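Local coordinates for HI1317 (Haemophilus influenzae, PDB 1JOV), which probably interconverts the alpha and beta anomers of D-glucose 6-phosphate, as a member of the glucose-6-phosphate 1-epimerase family, at residues 98-103 / 109-114; 124-129 / 134-139; 24-27 / 32-35. One frame throughout, in Å; residues are numbered along the deposited sequence.

Interaction 1: 98-103 / 109-114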
loop_
_atom_site.group_PDB
_atom_site.type_symbol
_atom_site.label_atom_id
_atom_site.label_comp_id
_atom_site.label_asym_id
_atom_site.label_seq_id
_atom_site.Cartn_x
_atom_site.Cartn_y
_atom_site.Cartn_z
ATOM N N LEU A 98 7.515 12.317 10.368
ATOM C CA LEU A 98 6.405 11.937 11.270
ATOM C C LEU A 98 6.004 13.252 11.962
ATOM O O LEU A 98 6.798 13.847 12.740
ATOM C CB LEU A 98 6.922 10.963 12.295
ATOM C CG LEU A 98 5.902 10.592 13.383
ATOM C CD1 LEU A 98 4.780 9.705 12.858
ATOM C CD2 LEU A 98 6.651 9.849 14.522
ATOM N N SER A 99 4.831 13.785 11.623
ATOM C CA SER A 99 4.438 15.082 12.155
ATOM C C SER A 99 3.512 14.966 13.354
ATOM O O SER A 99 3.286 15.918 14.090
ATOM C CB SER A 99 3.748 15.820 11.010
ATOM O OG SER A 99 2.796 15.022 10.431
ATOM N N HIS A 100 2.937 13.813 13.527
ATOM C CA HIS A 100 2.090 13.585 14.683
ATOM C C HIS A 100 1.872 12.154 15.037
ATOM O O HIS A 100 1.749 11.270 14.205
ATOM C CB HIS A 100 0.765 14.245 14.355
ATOM C CG HIS A 100 -0.364 13.839 15.228
ATOM N ND1 HIS A 100 -0.506 14.326 16.505
ATOM C CD2 HIS A 100 -1.456 13.055 14.994
ATOM C CE1 HIS A 100 -1.627 13.860 17.029
ATOM N NE2 HIS A 100 -2.242 13.114 16.121
ATOM N N TYR A 101 1.881 11.840 16.334
ATOM C CA TYR A 101 1.524 10.471 16.759
ATOM C C TYR A 101 0.607 10.600 18.010
ATOM O O TYR A 101 0.855 11.451 18.864
ATOM C CB TYR A 101 2.772 9.618 16.998
ATOM C CG TYR A 101 3.789 10.178 17.962
ATOM C CD1 TYR A 101 4.774 11.051 17.571
ATOM C CD2 TYR A 101 3.722 9.798 19.309
ATOM C CE1 TYR A 101 5.732 11.518 18.532
ATOM C CE2 TYR A 101 4.626 10.238 20.228
ATOM C CZ TYR A 101 5.614 11.046 19.869
ATOM O OH TYR A 101 6.454 11.481 20.864
ATOM N N TYR A 102 -0.526 9.868 18.002
ATOM C CA TYR A 102 -1.536 9.834 19.063
ATOM C C TYR A 102 -1.683 8.372 19.459
ATOM O O TYR A 102 -2.119 7.524 18.669
ATOM C CB TYR A 102 -2.922 10.406 18.671
ATOM C CG TYR A 102 -4.024 10.173 19.707
ATOM C CD1 TYR A 102 -4.174 10.999 20.845
ATOM C CD2 TYR A 102 -4.931 9.132 19.565
ATOM C CE1 TYR A 102 -5.167 10.774 21.799
ATOM C CE2 TYR A 102 -5.945 8.904 20.504
ATOM C CZ TYR A 102 -6.063 9.720 21.617
ATOM O OH TYR A 102 -7.038 9.481 22.551
ATOM N N ILE A 103 -1.421 8.117 20.702
ATOM C CA ILE A 103 -1.583 6.785 21.259
ATOM C C ILE A 103 -2.564 6.712 22.416
ATOM O O ILE A 103 -2.441 7.432 23.399
ATOM C CB ILE A 103 -0.214 6.275 21.683
ATOM C CG1 ILE A 103 0.732 6.238 20.495
ATOM C CG2 ILE A 103 -0.317 4.893 22.319
ATOM C CD1 ILE A 103 2.186 6.113 20.892
ATOM N N ARG A 109 -2.863 6.708 16.097
ATOM C CA ARG A 109 -2.887 7.539 14.862
ATOM C C ARG A 109 -1.509 8.086 14.565
ATOM O O ARG A 109 -0.949 8.727 15.413
ATOM C CB ARG A 109 -3.854 8.720 15.017
ATOM C CG ARG A 109 -3.985 9.535 13.666
ATOM C CD ARG A 109 -5.023 10.757 13.783
ATOM N NE ARG A 109 -5.100 11.489 12.483
ATOM C CZ ARG A 109 -6.025 11.314 11.542
ATOM N NH1 ARG A 109 -7.075 10.503 11.768
ATOM N NH2 ARG A 109 -5.935 12.027 10.400
ATOM N N LEU A 110 -0.940 7.850 13.339
ATOM C CA LEU A 110 0.354 8.447 12.950
ATOM C C LEU A 110 0.072 9.317 11.723
ATOM O O LEU A 110 -0.766 8.904 10.862
ATOM C CB LEU A 110 1.252 7.305 12.438
ATOM C CG LEU A 110 1.551 6.222 13.517
ATOM C CD1 LEU A 110 2.584 5.231 12.810
ATOM C CD2 LEU A 110 2.059 6.790 14.830
ATOM N N GLU A 111 0.739 10.463 11.652
ATOM C CA GLU A 111 0.586 11.376 10.475
ATOM C C GLU A 111 1.970 11.630 9.957
ATOM O O GLU A 111 2.886 11.812 10.735
ATOM C CB GLU A 111 -0.079 12.747 10.791
ATOM C CG GLU A 111 -1.509 12.448 11.281
ATOM C CD GLU A 111 -2.302 13.730 11.549
ATOM O OE1 GLU A 111 -1.797 14.839 11.222
ATOM O OE2 GLU A 111 -3.426 13.627 12.101
ATOM N N PHE A 112 2.103 11.617 8.657
ATOM C CA PHE A 112 3.357 11.855 7.951
ATOM C C PHE A 112 3.165 13.000 7.011
ATOM O O PHE A 112 2.083 13.180 6.466
ATOM C CB PHE A 112 3.737 10.581 7.177
ATOM C CG PHE A 112 3.939 9.422 8.110
ATOM C CD1 PHE A 112 5.161 9.238 8.710
ATOM C CD2 PHE A 112 2.889 8.541 8.404
ATOM C CE1 PHE A 112 5.363 8.183 9.554
ATOM C CE2 PHE A 112 3.101 7.472 9.265
ATOM C CZ PHE A 112 4.333 7.297 9.836
ATOM N N GLU A 113 4.201 13.810 6.778
ATOM C CA GLU A 113 4.058 14.882 5.784
ATOM C C GLU A 113 5.275 14.865 4.804
ATOM O O GLU A 113 6.373 14.440 5.215
ATOM C CB GLU A 113 4.002 16.242 6.463
ATOM C CG GLU A 113 2.670 16.376 7.283
ATOM C CD GLU A 113 2.680 17.570 8.192
ATOM O OE1 GLU A 113 3.738 17.783 8.830
ATOM O OE2 GLU A 113 1.691 18.307 8.209
ATOM N N LEU A 114 4.998 15.292 3.576
ATOM C CA LEU A 114 6.015 15.387 2.519
ATOM C C LEU A 114 6.125 16.865 2.152
ATOM O O LEU A 114 5.077 17.569 1.960
ATOM C CB LEU A 114 5.573 14.629 1.257
ATOM C CG LEU A 114 6.540 14.758 0.048
ATOM C CD1 LEU A 114 7.854 14.189 0.529
ATOM C CD2 LEU A 114 5.878 13.999 -1.119
#
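A first torsion of 165° swings the His100 ring away from its backbone N and aslant the side chain of Glu111, whose own CG stands anti to the carbonyl carbon (chi1 -63°). Ring and carboxylate planes are 62° apart, and His100 CD2 comes within 3.5 Å of Glu111 OE2. The same oxygen is gripped from its own strand: extended from CG to NE, Arg109 places NE 2.7 Å from Glu111 OE2, on the anti lone pair and close to the guanidinium plane. This salt bridge holds the carboxylate beside the imidazole, while Arg109 CD sits at the edge of the His100 ring. Glu111 O takes one sound bond, from Ser99 N at 2.9 Å, and two weak ones, from Ser99 OG at 3.2 Å and His100 N at 3.4 Å. On the face of Leu98 and Tyr101 the contacts are between hydrocarbon groups: Leu98 CD1 meets Phe112 CE1 at 3.7 Å, and Tyr101 CB rests on Leu110 CD2 at 3.6 Å. Leu9 and Leu24 of other strands pack against Leu98 there. Ser99 and His100 together facing Glu111 form a classic beta bulge, set in strand 97-104, an edge strand of its antiparallel sheet within this all-beta, mutarotase-type fold.

Interaction 2: 124-129 / 134-139; sequences KVSMVF and HLTFTH
A water bridges the two strands, bonded to Ser126 OG at 2.7 Å, to Thr136 OG1 at 2.9 Å and, as donor, to His134 O at 2.8 Å. Ser126 presents its hydroxyl with OG between the backbone N and the carbonyl carbon (chi1 59°); since Ser126 OG and Thr136 OG1 stay 3.9 Å apart, the water joins what the hydroxyls do not join directly. It also sits above one face of the His134 ring, displaced toward the rim, while NE2 of that ring shares a hydrogen bond with Ser263 OG of strand 261-268. His134 O serves twice, accepting Val128 N as well as the water. His134 N in turn gives a bond of 2.8 Å to Val128 O, one of six backbone hydrogen bonds in this antiparallel hairpin. The opposite face is apolar. Val125 CG2 meets Phe137 CD1 at 3.9 Å, near the plane of the ring at its edge, the two side chains crossing at about a right angle. Met127 and Leu135 instead run side by side in the same direction, with Met127 CG 4.2 Å from Leu135 CG. Tyr77 and Trp96 extend the packing round Phe137. The hairpin is thus two-sided: a water links two hydroxyls and a carbonyl on the Ser126 face, whereas hydrocarbon and ring contacts bury the Val125 face in the interior.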
loop_
_atom_site.group_PDB
_atom_site.type_symbol
_atom_site.label_atom_id
_atom_site.label_comp_id
_atom_site.label_asym_id
_atom_site.label_seq_id
_atom_site.Cartn_x
_atom_site.Cartn_y
_atom_site.Cartn_z
ATOM N N LYS A 124 0.211 14.674 2.572
ATOM C CA LYS A 124 0.105 14.150 3.921
ATOM C C LYS A 124 -0.301 12.664 3.879
ATOM O O LYS A 124 -0.981 12.263 2.939
ATOM C CB LYS A 124 -0.900 14.985 4.711
ATOM C CG LYS A 124 -1.050 14.622 6.188
ATOM C CD LYS A 124 -1.791 15.702 6.944
ATOM C CE LYS A 124 -3.205 15.910 6.415
ATOM N NZ LYS A 124 -4.008 16.794 7.301
ATOM N N VAL A 125 0.058 11.864 4.839
ATOM C CA VAL A 125 -0.513 10.512 4.952
ATOM C C VAL A 125 -0.885 10.318 6.397
ATOM O O VAL A 125 -0.086 10.595 7.301
ATOM C CB VAL A 125 0.467 9.388 4.543
ATOM C CG1 VAL A 125 -0.040 8.046 5.026
ATOM C CG2 VAL A 125 0.668 9.372 3.030
ATOM N N SER A 126 -2.107 9.824 6.628
ATOM C CA SER A 126 -2.425 9.448 7.993
ATOM C C SER A 126 -2.685 7.952 8.040
ATOM O O SER A 126 -3.212 7.357 7.124
ATOM C CB SER A 126 -3.736 10.115 8.547
ATOM O OG SER A 126 -4.858 9.774 7.753
ATOM N N MET A 127 -2.401 7.353 9.182
ATOM C CA MET A 127 -2.660 5.945 9.364
ATOM C C MET A 127 -3.306 5.754 10.736
ATOM O O MET A 127 -2.763 6.242 11.691
ATOM C CB MET A 127 -1.357 5.119 9.332
ATOM C CG MET A 127 -0.593 5.345 7.985
ATOM S SD MET A 127 0.961 4.357 8.049
ATOM C CE MET A 127 1.734 4.950 6.515
ATOM N N VAL A 128 -4.463 5.096 10.800
ATOM C CA VAL A 128 -5.184 4.882 12.026
ATOM C C VAL A 128 -5.287 3.359 12.234
ATOM O O VAL A 128 -5.850 2.652 11.411
ATOM C CB VAL A 128 -6.606 5.524 12.012
ATOM C CG1 VAL A 128 -7.287 5.330 13.365
ATOM C CG2 VAL A 128 -6.531 6.997 11.650
ATOM N N PHE A 129 -4.719 2.889 13.341
ATOM C CA PHE A 129 -4.697 1.473 13.701
ATOM C C PHE A 129 -5.632 1.125 14.874
ATOM O O PHE A 129 -5.486 1.645 15.987
ATOM C CB PHE A 129 -3.264 1.058 14.126
ATOM C CG PHE A 129 -2.205 1.364 13.080
ATOM C CD1 PHE A 129 -1.916 0.425 12.095
ATOM C CD2 PHE A 129 -1.503 2.558 13.057
ATOM C CE1 PHE A 129 -0.971 0.635 11.123
ATOM C CE2 PHE A 129 -0.537 2.780 12.097
ATOM C CZ PHE A 129 -0.250 1.831 11.107
ATOM N N HIS A 134 -6.657 2.229 8.753
ATOM C CA HIS A 134 -7.202 3.168 7.779
ATOM C C HIS A 134 -6.085 4.114 7.310
ATOM O O HIS A 134 -5.594 4.923 8.099
ATOM C CB HIS A 134 -8.358 3.957 8.432
ATOM C CG HIS A 134 -9.159 4.757 7.445
ATOM N ND1 HIS A 134 -10.267 5.502 7.805
ATOM C CD2 HIS A 134 -9.013 4.926 6.110
ATOM C CE1 HIS A 134 -10.768 6.091 6.737
ATOM N NE2 HIS A 134 -10.030 5.764 5.689
ATOM N N LEU A 135 -5.671 4.036 6.071
ATOM C CA LEU A 135 -4.604 4.827 5.522
ATOM C C LEU A 135 -5.156 5.854 4.505
ATOM O O LEU A 135 -5.816 5.450 3.550
ATOM C CB LEU A 135 -3.696 3.850 4.821
ATOM C CG LEU A 135 -2.378 4.361 4.351
ATOM C CD1 LEU A 135 -1.396 3.215 4.208
ATOM C CD2 LEU A 135 -2.526 5.108 3.047
ATOM N N THR A 136 -4.904 7.114 4.712
ATOM C CA THR A 136 -5.432 8.174 3.830
ATOM C C THR A 136 -4.294 9.006 3.294
ATOM O O THR A 136 -3.382 9.333 4.056
ATOM C CB THR A 136 -6.331 9.133 4.623
ATOM O OG1 THR A 136 -7.435 8.405 5.144
ATOM C CG2 THR A 136 -6.840 10.246 3.733
ATOM N N PHE A 137 -4.327 9.316 2.019
ATOM C CA PHE A 137 -3.345 10.164 1.389
ATOM C C PHE A 137 -4.031 11.463 0.944
ATOM O O PHE A 137 -5.096 11.381 0.353
ATOM C CB PHE A 137 -2.696 9.504 0.128
ATOM C CG PHE A 137 -1.867 10.420 -0.738
ATOM C CD1 PHE A 137 -0.520 10.594 -0.479
ATOM C CD2 PHE A 137 -2.413 11.157 -1.789
ATOM C CE1 PHE A 137 0.270 11.474 -1.240
ATOM C CE2 PHE A 137 -1.654 12.034 -2.559
ATOM C CZ PHE A 137 -0.295 12.205 -2.293
ATOM N N THR A 138 -3.455 12.649 1.206
ATOM C CA THR A 138 -4.024 13.918 0.748
ATOM C C THR A 138 -2.959 14.648 0.016
ATOM O O THR A 138 -1.800 14.799 0.481
ATOM C CB THR A 138 -4.456 14.815 1.949
ATOM O OG1 THR A 138 -5.342 14.022 2.792
ATOM C CG2 THR A 138 -5.257 16.067 1.400
ATOM N N HIS A 139 -3.409 15.272 -1.051
ATOM C CA HIS A 139 -2.606 16.053 -1.963
ATOM C C HIS A 139 -2.713 17.562 -1.704
ATOM O O HIS A 139 -3.817 18.058 -1.687
ATOM C CB HIS A 139 -3.249 15.756 -3.339
ATOM C CG HIS A 139 -2.885 16.671 -4.444
ATOM N ND1 HIS A 139 -1.594 17.024 -4.774
ATOM C CD2 HIS A 139 -3.685 17.276 -5.363
ATOM C CE1 HIS A 139 -1.627 17.786 -5.863
ATOM N NE2 HIS A 139 -2.880 18.002 -6.193
HETATM O O HOH W 1 -6.447 7.604 7.791
#

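Interaction 3: 24-27 / 32-35; sequences LHLK and TAKI
Leu24 and Ile35 exchange two backbone hydrogen bonds, Leu24 N to Ile35 O at 2.8 Å and Ile35 N to Leu24 O at 2.9 Å. Leu26 and Ala33 repeat the exchange: Leu26 N points almost straight at Ala33 O (2.9 Å, 174° at the hydrogen), and Ala33 N returns a bond of 3.0 Å to Leu26 O. Between these pairs Lys34 CA adds a close CA-H...O contact to Leu24 O, also 3.0 Å. The ladder belongs to an antiparallel beta hairpin, strands 21-28 and 31-36, in a five-stranded sheet whose strands follow chain order; strand 13-18 flanks one side and strand 41-47 the other. In the non-hydrogen-bonded pair His25-Lys34, the extended lysine chain brings CE over one face of the imidazole, offset toward its rim, 4.0 Å from the centroid of the His25 ring and 23° off its normal, a CH-pi contact. The bend at chi4 (76°) turns NZ out of the line of the otherwise extended chain. His25 NE2 has its hydrogen bond with His18 NE2, which ties the ring to strand 13-18. Further along the same face, the methyl of Thr32, CG2, meets Lys27 CG at 4.0 Å. On the reverse face Leu26 CB lies 4.2 Å from Ala33 CB, and Leu24 and Ile35 continue this apolar layer onto Phe112 of strand 107-115.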
loop_
_atom_site.group_PDB
_atom_site.type_symbol
_atom_site.label_atom_id
_atom_site.label_comp_id
_atom_site.label_asym_id
_atom_site.label_seq_id
_atom_site.Cartn_x
_atom_site.Cartn_y
_atom_site.Cartn_z
ATOM N N LEU A 24 9.593 3.252 11.469
ATOM C CA LEU A 24 8.966 3.210 12.742
ATOM C C LEU A 24 8.439 1.842 13.019
ATOM O O LEU A 24 7.775 1.229 12.140
ATOM C CB LEU A 24 7.767 4.163 12.782
ATOM C CG LEU A 24 8.065 5.575 12.840
ATOM C CD1 LEU A 24 6.803 6.421 12.546
ATOM C CD2 LEU A 24 8.539 5.867 14.255
ATOM N N HIS A 25 8.647 1.377 14.258
ATOM C CA HIS A 25 8.052 0.142 14.728
ATOM C C HIS A 25 6.991 0.432 15.816
ATOM O O HIS A 25 7.294 1.022 16.845
ATOM C CB HIS A 25 9.094 -0.765 15.394
ATOM C CG HIS A 25 10.175 -1.324 14.465
ATOM N ND1 HIS A 25 10.799 -2.526 14.691
ATOM C CD2 HIS A 25 10.697 -0.810 13.329
ATOM C CE1 HIS A 25 11.678 -2.765 13.732
ATOM N NE2 HIS A 25 11.636 -1.728 12.891
ATOM N N LEU A 26 5.750 0.012 15.599
ATOM C CA LEU A 26 4.682 0.145 16.561
ATOM C C LEU A 26 4.330 -1.252 17.148
ATOM O O LEU A 26 4.146 -2.235 16.386
ATOM C CB LEU A 26 3.495 0.586 15.761
ATOM C CG LEU A 26 2.286 0.724 16.668
ATOM C CD1 LEU A 26 2.445 1.811 17.730
ATOM C CD2 LEU A 26 0.996 0.953 15.806
ATOM N N LYS A 27 4.294 -1.366 18.484
ATOM C CA LYS A 27 3.824 -2.588 19.157
ATOM C C LYS A 27 2.845 -2.187 20.239
ATOM O O LYS A 27 3.235 -1.539 21.224
ATOM C CB LYS A 27 4.971 -3.360 19.785
ATOM C CG LYS A 27 5.783 -4.031 18.734
ATOM C CD LYS A 27 6.898 -4.922 19.366
ATOM C CE LYS A 27 7.791 -5.556 18.289
ATOM N NZ LYS A 27 8.139 -4.596 17.177
ATOM N N THR A 32 0.797 -4.792 15.628
ATOM C CA THR A 32 2.117 -4.243 15.337
ATOM C C THR A 32 2.124 -3.659 13.910
ATOM O O THR A 32 1.299 -4.037 13.084
ATOM C CB THR A 32 3.151 -5.329 15.350
ATOM O OG1 THR A 32 2.836 -6.322 14.343
ATOM C CG2 THR A 32 3.102 -6.098 16.683
ATOM N N ALA A 33 3.019 -2.750 13.652
ATOM C CA ALA A 33 3.122 -2.145 12.332
ATOM C C ALA A 33 4.532 -1.635 12.120
ATOM O O ALA A 33 5.247 -1.405 13.086
ATOM C CB ALA A 33 2.116 -1.013 12.184
ATOM N N LYS A 34 4.953 -1.460 10.886
ATOM C CA LYS A 34 6.210 -0.869 10.576
ATOM C C LYS A 34 5.953 0.071 9.428
ATOM O O LYS A 34 5.244 -0.256 8.438
ATOM C CB LYS A 34 7.214 -1.946 10.164
ATOM C CG LYS A 34 7.632 -2.908 11.318
ATOM C CD LYS A 34 8.747 -3.884 10.806
ATOM C CE LYS A 34 9.279 -4.838 11.927
ATOM N NZ LYS A 34 8.259 -5.903 12.170
ATOM N N ILE A 35 6.513 1.242 9.565
ATOM C CA ILE A 35 6.302 2.284 8.536
ATOM C C ILE A 35 7.647 2.873 8.119
ATOM O O ILE A 35 8.359 3.487 8.929
ATOM C CB ILE A 35 5.443 3.472 9.046
ATOM C CG1 ILE A 35 4.107 2.918 9.615
ATOM C CG2 ILE A 35 5.206 4.503 7.853
ATOM C CD1 ILE A 35 4.017 2.510 11.144
#

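Interactions 1 and 2 are successive hairpins of one antiparallel sheet: strand 107-115 joins strand 121-129 through Phe112 N to Val125 O and Leu110 O to Met127 N, probable hydrogen bonds of 2.8 Å each. Interaction 3 belongs to a different sheet and packs on their apolar face. Ile35 is wedged among them, its CD1 3.5 Å from Leu110 CD1 of interaction 1 and its CG2 3.7 Å from Met127 CE of interaction 2. Interaction 2 comes closest to the predicted active site, the side chain of Leu135 lying about 10 Å from that of His150 and 11 Å from that of Glu248. In interaction 3 the Thr32 side chain lies about 6 Å from a bound Tris molecule, probably from the crystallisation liquor.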